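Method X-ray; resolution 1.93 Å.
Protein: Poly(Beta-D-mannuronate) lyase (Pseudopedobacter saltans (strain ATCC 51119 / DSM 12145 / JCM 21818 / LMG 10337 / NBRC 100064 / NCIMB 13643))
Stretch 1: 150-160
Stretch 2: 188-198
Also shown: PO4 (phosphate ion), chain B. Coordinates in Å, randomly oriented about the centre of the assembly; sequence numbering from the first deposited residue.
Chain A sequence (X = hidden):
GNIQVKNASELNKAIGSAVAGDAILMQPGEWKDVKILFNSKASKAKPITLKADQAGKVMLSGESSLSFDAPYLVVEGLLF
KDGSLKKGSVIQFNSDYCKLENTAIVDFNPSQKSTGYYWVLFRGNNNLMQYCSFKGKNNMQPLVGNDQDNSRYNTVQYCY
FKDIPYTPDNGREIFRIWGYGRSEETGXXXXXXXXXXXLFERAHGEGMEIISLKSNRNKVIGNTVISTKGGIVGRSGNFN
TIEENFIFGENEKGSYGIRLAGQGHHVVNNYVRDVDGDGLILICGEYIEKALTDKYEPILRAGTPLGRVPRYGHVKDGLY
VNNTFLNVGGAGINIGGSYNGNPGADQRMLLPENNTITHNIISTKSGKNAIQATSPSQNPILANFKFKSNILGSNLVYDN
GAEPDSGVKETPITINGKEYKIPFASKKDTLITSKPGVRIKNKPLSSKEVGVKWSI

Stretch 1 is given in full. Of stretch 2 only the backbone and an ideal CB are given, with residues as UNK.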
# COMPACT_ATOMS: atom_id res chain seq x y z
N ASN A 150 0.78 15.61 8.73
CA ASN A 150 1.71 16.45 7.96
C ASN A 150 2.57 15.63 6.98
O ASN A 150 3.75 15.91 6.76
CB ASN A 150 2.59 17.28 8.91
CG ASN A 150 3.24 18.44 8.21
OD1 ASN A 150 2.60 19.15 7.44
ND2 ASN A 150 4.52 18.64 8.46
N SER A 151 1.95 14.62 6.31
CA SER A 151 2.70 13.77 5.38
C SER A 151 1.82 13.46 4.15
O SER A 151 1.29 12.36 3.94
CB SER A 151 3.20 12.51 6.10
OG SER A 151 3.95 11.66 5.27
N ARG A 152 1.64 14.47 3.30
CA ARG A 152 0.75 14.39 2.15
C ARG A 152 1.55 14.45 0.85
O ARG A 152 2.65 15.03 0.82
CB ARG A 152 -0.26 15.54 2.16
CG ARG A 152 -1.18 15.58 3.36
CD ARG A 152 -2.13 16.76 3.31
NE ARG A 152 -3.20 16.63 4.30
CZ ARG A 152 -3.03 16.89 5.60
NH1 ARG A 152 -4.05 16.76 6.45
NH2 ARG A 152 -1.84 17.27 6.06
N TYR A 153 0.97 13.87 -0.21
CA TYR A 153 1.50 13.96 -1.58
C TYR A 153 2.85 13.28 -1.75
O TYR A 153 3.70 13.71 -2.53
CB TYR A 153 1.57 15.42 -2.08
CG TYR A 153 0.20 16.03 -2.27
CD1 TYR A 153 -0.51 15.81 -3.44
CD2 TYR A 153 -0.37 16.83 -1.29
CE1 TYR A 153 -1.79 16.35 -3.62
CE2 TYR A 153 -1.63 17.38 -1.46
CZ TYR A 153 -2.32 17.15 -2.62
OH TYR A 153 -3.57 17.70 -2.78
N ASN A 154 3.08 12.20 -1.03
CA ASN A 154 4.26 11.38 -1.23
C ASN A 154 3.97 10.33 -2.30
O ASN A 154 2.84 9.88 -2.47
CB ASN A 154 4.69 10.74 0.08
CG ASN A 154 5.04 11.78 1.14
OD1 ASN A 154 5.83 12.69 0.88
ND2 ASN A 154 4.46 11.64 2.35
N THR A 155 5.01 9.96 -3.05
CA THR A 155 4.87 9.11 -4.22
C THR A 155 5.96 8.05 -4.17
O THR A 155 7.13 8.37 -3.90
CB THR A 155 4.98 9.94 -5.52
OG1 THR A 155 3.85 10.82 -5.60
CG2 THR A 155 4.97 9.04 -6.77
N VAL A 156 5.58 6.79 -4.40
CA VAL A 156 6.51 5.68 -4.51
C VAL A 156 6.23 5.02 -5.86
O VAL A 156 5.12 4.53 -6.09
CB VAL A 156 6.34 4.67 -3.37
CG1 VAL A 156 7.19 3.41 -3.62
CG2 VAL A 156 6.62 5.31 -2.00
N GLN A 157 7.21 5.04 -6.77
CA GLN A 157 6.97 4.53 -8.12
C GLN A 157 8.20 3.81 -8.65
O GLN A 157 9.33 4.11 -8.27
CB GLN A 157 6.53 5.65 -9.08
CG GLN A 157 7.54 6.76 -9.25
CD GLN A 157 7.02 7.87 -10.15
OE1 GLN A 157 5.86 7.87 -10.54
NE2 GLN A 157 7.88 8.83 -10.48
N TYR A 158 7.96 2.84 -9.54
CA TYR A 158 9.03 2.08 -10.19
C TYR A 158 9.97 1.45 -9.19
O TYR A 158 11.18 1.31 -9.44
CB TYR A 158 9.83 2.94 -11.19
CG TYR A 158 8.98 3.75 -12.13
CD1 TYR A 158 8.15 3.13 -13.04
CD2 TYR A 158 9.06 5.14 -12.16
CE1 TYR A 158 7.38 3.87 -13.93
CE2 TYR A 158 8.30 5.89 -13.04
CZ TYR A 158 7.47 5.25 -13.91
OH TYR A 158 6.71 5.99 -14.80
N CYS A 159 9.43 1.03 -8.05
CA CYS A 159 10.22 0.28 -7.10
C CYS A 159 9.93 -1.22 -7.22
O CYS A 159 8.98 -1.66 -7.87
CB CYS A 159 9.97 0.78 -5.67
SG CYS A 159 10.65 2.44 -5.41
N TYR A 160 10.78 -2.00 -6.56
CA TYR A 160 10.75 -3.45 -6.64
C TYR A 160 10.75 -4.01 -5.22
O TYR A 160 11.68 -3.75 -4.45
CB TYR A 160 11.96 -3.94 -7.44
CG TYR A 160 12.00 -5.41 -7.77
CD1 TYR A 160 10.83 -6.16 -7.85
CD2 TYR A 160 13.21 -6.05 -8.03
CE1 TYR A 160 10.87 -7.51 -8.18
CE2 TYR A 160 13.26 -7.40 -8.34
CZ TYR A 160 12.09 -8.12 -8.42
OH TYR A 160 12.15 -9.45 -8.74
N UNK A 188 -12.70 16.76 2.18
CA UNK A 188 -11.89 16.83 0.95
C UNK A 188 -10.46 16.33 1.13
O UNK A 188 -9.79 16.01 0.14
CB UNK A 188 -11.85 18.27 0.44
N UNK A 189 -9.97 16.31 2.36
CA UNK A 189 -8.58 16.03 2.68
C UNK A 189 -8.26 14.55 2.51
O UNK A 189 -9.13 13.73 2.19
CB UNK A 189 -8.27 16.48 4.11
N UNK A 190 -7.00 14.21 2.76
CA UNK A 190 -6.51 12.85 2.68
C UNK A 190 -5.00 12.84 2.78
O UNK A 190 -4.38 13.89 3.03
CB UNK A 190 -6.97 12.18 1.38
N UNK A 191 -4.42 11.64 2.62
CA UNK A 191 -2.97 11.49 2.54
C UNK A 191 -2.43 11.80 1.15
O UNK A 191 -1.28 12.22 1.01
CB UNK A 191 -2.57 10.07 2.94
N UNK A 192 -3.24 11.60 0.11
CA UNK A 192 -2.81 11.81 -1.27
C UNK A 192 -1.51 11.07 -1.57
O UNK A 192 -0.59 11.61 -2.19
CB UNK A 192 -2.64 13.30 -1.55
N UNK A 193 -1.42 9.83 -1.10
CA UNK A 193 -0.24 9.00 -1.31
C UNK A 193 -0.38 8.24 -2.63
O UNK A 193 -1.46 7.74 -2.95
CB UNK A 193 -0.04 8.03 -0.14
N UNK A 194 0.70 8.17 -3.39
CA UNK A 194 0.67 7.51 -4.69
C UNK A 194 1.57 6.29 -4.64
O UNK A 194 2.77 6.41 -4.36
CB UNK A 194 1.10 8.46 -5.81
N UNK A 195 0.99 5.12 -4.92
CA UNK A 195 1.73 3.87 -5.09
C UNK A 195 1.56 3.50 -6.56
O UNK A 195 0.49 3.03 -6.96
CB UNK A 195 1.23 2.77 -4.16
N UNK A 196 2.59 3.70 -7.38
CA UNK A 196 2.39 3.67 -8.83
C UNK A 196 3.50 2.91 -9.53
O UNK A 196 4.68 3.08 -9.21
CB UNK A 196 2.31 5.09 -9.39
N UNK A 197 3.11 2.04 -10.47
CA UNK A 197 4.05 1.33 -11.34
C UNK A 197 5.15 0.65 -10.54
O UNK A 197 6.32 0.71 -10.90
CB UNK A 197 4.67 2.29 -12.35
N UNK A 198 4.76 -0.03 -9.46
CA UNK A 198 5.72 -0.86 -8.72
C UNK A 198 5.49 -2.34 -9.04
O UNK A 198 4.39 -2.75 -9.44
CB UNK A 198 5.60 -0.62 -7.21
P PO4 B . -2.69 17.47 9.88
O1 PO4 B . -2.03 16.43 8.99
O2 PO4 B . -2.03 18.81 9.63
O3 PO4 B . -2.51 17.05 11.32
O4 PO4 B . -4.18 17.59 9.62

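The stretches lie alongside each other, and 194 to 196 form a short parallel strand pair with Thr 155, Val 156 and Gln 157; stretch 1 sets different demands along the register. Position 188 lies beyond reach of stretch 1, which places no restriction on it; it is Asp 188.

At 189 the ideal CB points sideways, 4.8 Å from Arg 152 NH1. An acidic side chain would answer the guanidinium, though a neutral acceptor such as Asn or Gln could also serve. The residue is Asp 189, which forms a two-pronged salt bridge: Arg 152 NE donates to Asp 189 OD1 (3.0 Å) and Arg 152 NH1 to Asp 189 OD2 (2.7 Å). The same guanidinium binds the phosphate ion, with Arg 152 NH2 3.1 Å from PO4 O1.

Position 190 has phi/psi of 170/-176, a conformation strained for residues with a CB and easy for glycine; it is Gly 190. At 191 the CB points away and stretch 1 asks little of it, so a small residue is one choice among many. Ala 191 contributes through its backbone, its O accepting from Tyr 153 N at 3.0 Å.

Position 192 has left-handed angles (51/44), which favour Gly, Asn or Asp, yet its CB points toward stretch 1 and sits 3.8 Å from Tyr 153 CE1. An aromatic or other flat, apolar group could exploit that ring. Phe 192, chi1 m, stacks on Tyr 153 in an offset arrangement, centroids 4.6 Å apart and planes at 6°, while its CB lies over the face of the tyrosine ring.

The CB of 193 points sideways, 4.1 Å from Asn 154 O, and a long apolar side chain could reach Val 156. Met or an aromatic would do. Phe 193 brings its CZ to 3.7 Å from Val 156 CG2, and Asn 154 O lies over one face of its ring.

At 194 the CB shares a sheet face with Thr 155 and lies 3.6 Å from Thr 155 OG1; beta-branched Thr or Val, or Ser, would suit. Thr 194 OG1 donates to a water O at 2.8 Å, and that water O in turn donates to Asn 154 O, also at 2.8 Å. Position 195 turns to the face of Val 156, where an apolar beta-branched residue is natural; Ile 195 makes little side-chain contact across the strands.

Position 196 returns to the face of Gln 157, whose OE1 invites a donor: Lys, Arg or Gln. Lys 196 extends its NZ to 3.0 Å from Gln 157 OE1 in a hydrogen bond.

Position 197 again has left-handed angles (51/45), with CB 3.5 Å from Tyr 158 CE1; Asn, Asp or Gly would fit the backbone. It is Asn 197, packed beside the tyrosine ring.

At 198, Val 156 O offers an acceptor and Cys 159 N a donor, a pairing that a carboxamide can satisfy at once. Asn 198 does so: ND2 donates to Val 156 O (3.1 Å) and OD1 accepts from Cys 159 N (2.8 Å).

Stretch 2 (188-198) DDGAFFTIKNN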
# COMPACT_ATOMS: atom_id res chain seq x y z
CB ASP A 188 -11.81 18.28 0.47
CG ASP A 188 -12.99 18.69 -0.35
OD1 ASP A 188 -14.09 18.13 -0.13
OD2 ASP A 188 -12.83 19.58 -1.22
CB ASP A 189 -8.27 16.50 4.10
CG ASP A 189 -6.84 16.96 4.29
OD1 ASP A 189 -6.03 16.87 3.35
OD2 ASP A 189 -6.51 17.38 5.43
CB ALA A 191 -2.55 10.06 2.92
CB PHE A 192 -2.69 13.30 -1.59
CG PHE A 192 -3.95 14.10 -1.34
CD1 PHE A 192 -4.89 14.26 -2.35
CD2 PHE A 192 -4.16 14.74 -0.13
CE1 PHE A 192 -6.04 15.00 -2.15
CE2 PHE A 192 -5.31 15.51 0.08
CZ PHE A 192 -6.25 15.63 -0.92
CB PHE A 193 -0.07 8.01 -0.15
CG PHE A 193 1.31 7.42 -0.02
CD1 PHE A 193 1.72 6.37 -0.84
CD2 PHE A 193 2.19 7.88 0.95
CE1 PHE A 193 3.00 5.81 -0.71
CE2 PHE A 193 3.46 7.34 1.08
CZ PHE A 193 3.87 6.31 0.26
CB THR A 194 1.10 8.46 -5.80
OG1 THR A 194 0.10 9.47 -5.98
CG2 THR A 194 1.30 7.69 -7.12
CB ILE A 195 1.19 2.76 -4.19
CG1 ILE A 195 1.27 3.15 -2.70
CG2 ILE A 195 1.91 1.45 -4.48
CD1 ILE A 195 0.58 2.09 -1.77
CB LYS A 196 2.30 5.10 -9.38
CG LYS A 196 2.15 5.21 -10.92
CD LYS A 196 2.21 6.70 -11.33
CE LYS A 196 2.65 6.91 -12.78
NZ LYS A 196 4.15 7.05 -12.87
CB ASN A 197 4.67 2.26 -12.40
CG ASN A 197 3.66 2.86 -13.34
OD1 ASN A 197 2.63 2.25 -13.64
ND2 ASN A 197 3.95 4.05 -13.85
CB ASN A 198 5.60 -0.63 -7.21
CG ASN A 198 5.80 0.81 -6.83
OD1 ASN A 198 6.92 1.32 -6.87
ND2 ASN A 198 4.71 1.49 -6.51
O HOH W 1 1.33 11.11 1.26
O HOH W 2 1.06 11.28 -4.12
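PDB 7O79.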